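Local atomic coordinates of dual specificity protein phosphatase 8 (Homo sapiens, PDB entry 4JMK), a protein that probably removes phosphate from phosphotyrosine, phosphoserine and phosphothreonine residues of proteins and is thought to down-regulate mitogen-activated protein kinases. Residues I55-C60 with I92-T97; R5-L10 with I100-K105. The protein carries 1 engineered substitution. All blocks are in the same frame, centred on the assembly; numbering follows the deposited sequence.

Both contacts use helix 94-107 of the phosphatase catalytic domain, and their centres lie about 17 Å apart. Contact 1 sits at the N-terminal start of the helix, where the loop after strand 50-52 meets the phosphate-binding loop. It has a buried middle but an exposed outer residue, and its chemistry is polar: an arginine, a carboxylate, a serine and two sulfate ions. Contact 2, further along the helix and closer to the centre of the chain, packs that helix on the hairpin at the edge of the sheet through isoleucine, leucine and tyrosine side chains, with one His-Tyr hydrogen bond. Along the chain, contact 1 is nested within the loop that contact 2 closes.

Contact 1: I55-C60 with I92-T97; sequences INDNYC and ISRSAT. With SO4 (sulfate ion), chain C; SO4 (sulfate ion), chain D.
Ser93 and Asp57 meet side chain to side chain: Ser93 OG donates to Asp57 OD1 over 2.8 Å, reaching the oxygen on its syn side and somewhat out of the carboxylate plane. The same hydroxyl is also bonded to Asn128 N, which fixes its rotation. Next to this pair, Arg94 NH1 gives a fairly straight bond of 3.0 Å to the backbone Ile55 O, arriving on a carbonyl lone pair and in the guanidinium plane. The other nitrogens of Arg94 face a sulfate ion. Arg94 NE lies 2.6 Å from sulfate O2. Arg94 NH2 lies 2.9 Å from sulfate O1, which makes a two-pronged grip at the guanidinium edge. On the other side of that ion, O4 takes the backbone NH of both Ile92 and Ser93, while Arg94 N turns to O2. This is the P-loop of the protein tyrosine phosphatases, with the sulfate presumably sitting where substrate phosphate would bind; Ser88 OG, an engineered residue at the predicted position of the phosphocysteine intermediate, and Ala90 N complete the cradle. The ion lies at the start of helix 94-107, whose dipole would probably add to the attraction. By its position beside the P-loop, segment 55-60 probably corresponds to the general-acid loop of related phosphatases. A second sulfate, also held by Asn37 N and Ser38 N, takes a bond from NH1. Asp57 CB lies over one guanidinium face, 3.5 Å from Arg94 NE. Asp57 OD1 is 4.6 Å from Arg94 NE and well out of the plane, so only the charges are near. Phe131 of helix 129-148 touches Asp57, Ser93 and Arg94. Beyond, the apolar shaft of Arg94, bent at chi3 (-70°), slides past Ile55, with Ile55 CD1 3.9 Å from Arg94 CG.

Contact 2: R5-L10 with I100-K105; sequences RILPHL and IAYIMK
Ile6 and Ile103 meet where the edge hairpin of strands 4-7 and 10-13 packs on helix 94-107. The hairpin carries a classic beta bulge, Ile6 and Leu7 both facing Leu10, whose O accepts from both their N atoms; a type I turn runs from Leu7 to Leu10. The tight part is apolar and buried. Ile6 CG2 touches Ile103 CD1 at 3.7 Å, the two side chains crossing at about a right angle, and Leu10 CD2 lies 3.8 Å from Tyr102 CD2. Phe117 and Val118 of helix 111-121 also touch Ile103. Toward the more open side, Leu7, partly exposed, brings CD1 to the edge of the Tyr102 ring, 3.7 Å from CE2. There His9, also partly exposed, meets Tyr102 tip to tip, the ring planes at 72°. Tyr102 OH is bonded to Asp75 of helix 67-79 as well, and a phenylalanine here would probably keep most of the packing but leave both His9 NE2 and Asp75 without this partner. With Tyr102 CG anti to its backbone N (chi1 179°), the ring reaches out to the hairpin, and His9 NE2 donates to Tyr102 OH over 2.9 Å, nearly straight and close to the imidazole plane.

Contact 1: I55-C60 with I92-T97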
loop_
_atom_site.group_PDB
_atom_site.type_symbol
_atom_site.label_atom_id
_atom_site.label_comp_id
_atom_site.label_asym_id
_atom_site.label_seq_id
_atom_site.Cartn_x
_atom_site.Cartn_y
_atom_site.Cartn_z
ATOM N N ILE A 55 6.326 8.177 -6.776
ATOM C CA ILE A 55 5.589 8.039 -8.033
ATOM C C ILE A 55 4.441 9.040 -8.172
ATOM O O ILE A 55 3.800 9.413 -7.187
ATOM C CB ILE A 55 5.023 6.610 -8.196
ATOM C CG1 ILE A 55 4.071 6.272 -7.039
ATOM C CG2 ILE A 55 6.156 5.596 -8.281
ATOM C CD1 ILE A 55 3.399 4.910 -7.156
ATOM N N ASN A 56 4.184 9.450 -9.412
ATOM C CA ASN A 56 3.068 10.325 -9.758
ATOM C C ASN A 56 1.832 9.493 -10.124
ATOM O O ASN A 56 1.966 8.336 -10.513
ATOM C CB ASN A 56 3.495 11.199 -10.947
ATOM C CG ASN A 56 2.527 12.333 -11.232
ATOM O OD1 ASN A 56 1.920 12.392 -12.303
ATOM N ND2 ASN A 56 2.384 13.242 -10.277
ATOM N N ASP A 57 0.632 10.062 -10.008
ATOM C CA ASP A 57 -0.578 9.308 -10.357
ATOM C C ASP A 57 -0.972 9.513 -11.819
ATOM O O ASP A 57 -1.749 10.417 -12.132
ATOM C CB ASP A 57 -1.755 9.698 -9.453
ATOM C CG ASP A 57 -2.998 8.862 -9.717
ATOM O OD1 ASP A 57 -2.875 7.619 -9.835
ATOM O OD2 ASP A 57 -4.101 9.445 -9.808
ATOM N N ASN A 58 -0.445 8.681 -12.712
ATOM C CA ASN A 58 -0.748 8.843 -14.134
ATOM C C ASN A 58 -0.709 7.541 -14.912
ATOM O O ASN A 58 -0.453 6.480 -14.349
ATOM C CB ASN A 58 0.155 9.901 -14.793
ATOM C CG ASN A 58 1.618 9.482 -14.845
ATOM O OD1 ASN A 58 1.965 8.456 -15.434
ATOM N ND2 ASN A 58 2.485 10.293 -14.250
ATOM N N TYR A 59 -0.949 7.629 -16.219
ATOM C CA TYR A 59 -1.096 6.421 -17.030
ATOM C C TYR A 59 0.233 5.810 -17.487
ATOM O O TYR A 59 0.259 4.711 -18.035
ATOM C CB TYR A 59 -2.061 6.660 -18.203
ATOM C CG TYR A 59 -3.526 6.651 -17.787
ATOM C CD1 TYR A 59 -4.206 7.837 -17.515
ATOM C CD2 TYR A 59 -4.225 5.450 -17.652
ATOM C CE1 TYR A 59 -5.544 7.827 -17.126
ATOM C CE2 TYR A 59 -5.561 5.430 -17.262
ATOM C CZ TYR A 59 -6.216 6.619 -17.000
ATOM O OH TYR A 59 -7.541 6.593 -16.614
ATOM N N CYS A 60 1.337 6.502 -17.223
ATOM C CA CYS A 60 2.644 6.013 -17.650
ATOM C C CYS A 60 3.602 5.751 -16.494
ATOM O O CYS A 60 4.686 5.203 -16.702
ATOM C CB CYS A 60 3.274 6.992 -18.644
ATOM S SG CYS A 60 2.195 7.407 -20.021
ATOM N N ILE A 92 -6.708 7.043 -3.212
ATOM C CA ILE A 92 -7.611 6.244 -4.045
ATOM C C ILE A 92 -6.970 5.498 -5.220
ATOM O O ILE A 92 -7.652 4.716 -5.891
ATOM C CB ILE A 92 -8.831 7.069 -4.564
ATOM C CG1 ILE A 92 -8.432 8.034 -5.681
ATOM C CG2 ILE A 92 -9.550 7.791 -3.416
ATOM C CD1 ILE A 92 -9.619 8.841 -6.205
ATOM N N SER A 93 -5.685 5.741 -5.484
ATOM C CA SER A 93 -5.027 5.118 -6.646
ATOM C C SER A 93 -3.651 4.522 -6.329
ATOM O O SER A 93 -3.496 3.310 -6.298
ATOM C CB SER A 93 -4.893 6.135 -7.786
ATOM O OG SER A 93 -4.427 5.509 -8.971
ATOM N N ARG A 94 -2.651 5.379 -6.124
ATOM C CA ARG A 94 -1.279 4.919 -5.864
ATOM C C ARG A 94 -1.183 4.059 -4.610
ATOM O O ARG A 94 -0.750 2.905 -4.668
ATOM C CB ARG A 94 -0.324 6.107 -5.759
ATOM C CG ARG A 94 -0.012 6.753 -7.108
ATOM C CD ARG A 94 0.643 8.106 -6.913
ATOM N NE ARG A 94 -0.300 9.084 -6.374
ATOM C CZ ARG A 94 0.009 10.351 -6.105
ATOM N NH1 ARG A 94 1.245 10.793 -6.312
ATOM N NH2 ARG A 94 -0.913 11.174 -5.618
ATOM N N SER A 95 -1.608 4.613 -3.479
ATOM C CA SER A 95 -1.594 3.877 -2.227
ATOM C C SER A 95 -2.534 2.673 -2.262
ATOM O O SER A 95 -2.203 1.592 -1.758
ATOM C CB SER A 95 -1.975 4.817 -1.085
ATOM O OG SER A 95 -3.219 5.439 -1.357
ATOM N N ALA A 96 -3.705 2.840 -2.873
ATOM C CA ALA A 96 -4.668 1.742 -2.929
ATOM C C ALA A 96 -4.053 0.538 -3.646
ATOM O O ALA A 96 -4.213 -0.610 -3.219
ATOM C CB ALA A 96 -5.942 2.204 -3.642
ATOM N N THR A 97 -3.336 0.801 -4.734
ATOM C CA THR A 97 -2.723 -0.299 -5.490
ATOM C C THR A 97 -1.684 -1.047 -4.646
ATOM O O THR A 97 -1.606 -2.277 -4.680
ATOM C CB THR A 97 -2.121 0.209 -6.817
ATOM O OG1 THR A 97 -3.150 0.862 -7.577
ATOM C CG2 THR A 97 -1.576 -0.963 -7.637
HETATM S S SO4 C . -3.897 8.974 -5.291
HETATM O O1 SO4 C . -3.437 10.186 -4.612
HETATM O O2 SO4 C . -2.835 8.538 -6.191
HETATM O O3 SO4 C . -5.092 9.295 -6.053
HETATM O O4 SO4 C . -4.213 7.929 -4.350
HETATM S S SO4 D . 3.273 13.904 -7.414
HETATM O O1 SO4 D . 3.875 15.218 -7.220
HETATM O O2 SO4 D . 4.069 13.179 -8.401
HETATM O O3 SO4 D . 1.910 14.079 -7.914
HETATM O O4 SO4 D . 3.251 13.165 -6.153
#

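Contact 2: R5-L10 with I100-K105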
loop_
_atom_site.group_PDB
_atom_site.type_symbol
_atom_site.label_atom_id
_atom_site.label_comp_id
_atom_site.label_asym_id
_atom_site.label_seq_id
_atom_site.Cartn_x
_atom_site.Cartn_y
_atom_site.Cartn_z
ATOM N N ARG A 5 -9.059 1.172 7.992
ATOM C CA ARG A 5 -8.284 0.030 8.461
ATOM C C ARG A 5 -8.483 -1.138 7.487
ATOM O O ARG A 5 -9.604 -1.619 7.305
ATOM C CB ARG A 5 -8.741 -0.362 9.863
ATOM C CG ARG A 5 -7.844 -1.379 10.562
ATOM C CD ARG A 5 -8.484 -1.876 11.858
ATOM N NE ARG A 5 -9.419 -2.981 11.628
ATOM C CZ ARG A 5 -10.748 -2.869 11.623
ATOM N NH1 ARG A 5 -11.327 -1.694 11.840
ATOM N NH2 ARG A 5 -11.502 -3.941 11.403
ATOM N N ILE A 6 -7.407 -1.595 6.849
ATOM C CA ILE A 6 -7.522 -2.708 5.894
ATOM C C ILE A 6 -7.273 -4.062 6.587
ATOM O O ILE A 6 -8.062 -5.006 6.439
ATOM C CB ILE A 6 -6.554 -2.536 4.695
ATOM C CG1 ILE A 6 -6.824 -1.207 3.979
ATOM C CG2 ILE A 6 -6.687 -3.701 3.716
ATOM C CD1 ILE A 6 -8.242 -1.096 3.390
ATOM N N LEU A 7 -6.165 -4.140 7.326
ATOM C CA LEU A 7 -5.832 -5.287 8.180
ATOM C C LEU A 7 -5.455 -4.696 9.534
ATOM O O LEU A 7 -5.263 -3.487 9.622
ATOM C CB LEU A 7 -4.649 -6.056 7.588
ATOM C CG LEU A 7 -4.805 -6.560 6.148
ATOM C CD1 LEU A 7 -3.513 -7.246 5.706
ATOM C CD2 LEU A 7 -5.971 -7.535 6.035
ATOM N N PRO A 8 -5.345 -5.530 10.593
ATOM C CA PRO A 8 -5.038 -4.921 11.894
ATOM C C PRO A 8 -3.751 -4.089 11.888
ATOM O O PRO A 8 -3.657 -3.121 12.646
ATOM C CB PRO A 8 -4.901 -6.138 12.833
ATOM C CG PRO A 8 -5.798 -7.159 12.246
ATOM C CD PRO A 8 -5.680 -6.963 10.726
ATOM N N HIS A 9 -2.786 -4.433 11.039
ATOM C CA HIS A 9 -1.540 -3.670 10.999
ATOM C C HIS A 9 -1.483 -2.731 9.798
ATOM O O HIS A 9 -0.503 -2.030 9.610
ATOM C CB HIS A 9 -0.327 -4.603 10.984
ATOM C CG HIS A 9 -0.299 -5.551 9.820
ATOM N ND1 HIS A 9 -1.247 -6.541 9.642
ATOM C CD2 HIS A 9 0.571 -5.671 8.786
ATOM C CE1 HIS A 9 -0.961 -7.222 8.546
ATOM N NE2 HIS A 9 0.137 -6.720 8.010
ATOM N N LEU A 10 -2.527 -2.712 8.976
ATOM C CA LEU A 10 -2.432 -1.961 7.711
ATOM C C LEU A 10 -3.616 -1.023 7.469
ATOM O O LEU A 10 -4.775 -1.474 7.332
ATOM C CB LEU A 10 -2.287 -2.951 6.535
ATOM C CG LEU A 10 -2.265 -2.337 5.130
ATOM C CD1 LEU A 10 -1.011 -1.499 4.948
ATOM C CD2 LEU A 10 -2.321 -3.447 4.090
ATOM N N ILE A 100 -3.493 -3.337 -2.287
ATOM C CA ILE A 100 -4.025 -4.499 -3.021
ATOM C C ILE A 100 -2.923 -5.513 -3.268
ATOM O O ILE A 100 -3.119 -6.703 -3.033
ATOM C CB ILE A 100 -4.707 -4.094 -4.357
ATOM C CG1 ILE A 100 -5.940 -3.240 -4.054
ATOM C CG2 ILE A 100 -5.133 -5.340 -5.147
ATOM C CD1 ILE A 100 -6.462 -2.426 -5.238
ATOM N N ALA A 101 -1.764 -5.055 -3.736
ATOM C CA ALA A 101 -0.636 -5.965 -3.953
ATOM C C ALA A 101 -0.218 -6.680 -2.662
ATOM O O ALA A 101 0.147 -7.858 -2.683
ATOM C CB ALA A 101 0.549 -5.212 -4.563
ATOM N N TYR A 102 -0.254 -5.971 -1.537
ATOM C CA TYR A 102 0.138 -6.586 -0.275
ATOM C C TYR A 102 -0.771 -7.764 0.070
ATOM O O TYR A 102 -0.309 -8.815 0.530
ATOM C CB TYR A 102 0.118 -5.561 0.868
ATOM C CG TYR A 102 0.502 -6.196 2.181
ATOM C CD1 TYR A 102 1.839 -6.380 2.521
ATOM C CD2 TYR A 102 -0.467 -6.642 3.071
ATOM C CE1 TYR A 102 2.194 -6.992 3.726
ATOM C CE2 TYR A 102 -0.121 -7.248 4.273
ATOM C CZ TYR A 102 1.209 -7.414 4.587
ATOM O OH TYR A 102 1.554 -8.016 5.773
ATOM N N ILE A 103 -2.068 -7.585 -0.142
ATOM C CA ILE A 103 -3.024 -8.644 0.153
ATOM C C ILE A 103 -2.843 -9.800 -0.806
ATOM O O ILE A 103 -2.899 -10.968 -0.403
ATOM C CB ILE A 103 -4.459 -8.104 0.123
ATOM C CG1 ILE A 103 -4.650 -7.163 1.312
ATOM C CG2 ILE A 103 -5.480 -9.216 0.205
ATOM C CD1 ILE A 103 -5.852 -6.325 1.184
ATOM N N MET A 104 -2.597 -9.480 -2.073
ATOM C CA MET A 104 -2.335 -10.523 -3.070
ATOM C C MET A 104 -1.185 -11.443 -2.664
ATOM O O MET A 104 -1.315 -12.663 -2.652
ATOM C CB MET A 104 -1.960 -9.880 -4.398
ATOM C CG MET A 104 -3.111 -9.329 -5.181
ATOM S SD MET A 104 -2.528 -8.412 -6.623
ATOM C CE MET A 104 -1.876 -9.779 -7.557
ATOM N N LYS A 105 -0.048 -10.844 -2.348
ATOM C CA LYS A 105 1.136 -11.609 -2.014
ATOM C C LYS A 105 0.980 -12.333 -0.684
ATOM O O LYS A 105 1.375 -13.487 -0.564
ATOM C CB LYS A 105 2.352 -10.692 -1.971
ATOM C CG LYS A 105 3.680 -11.434 -1.819
ATOM C CD LYS A 105 4.853 -10.468 -1.928
ATOM C CE LYS A 105 6.168 -11.152 -1.669
ATOM N NZ LYS A 105 6.260 -12.392 -2.447
#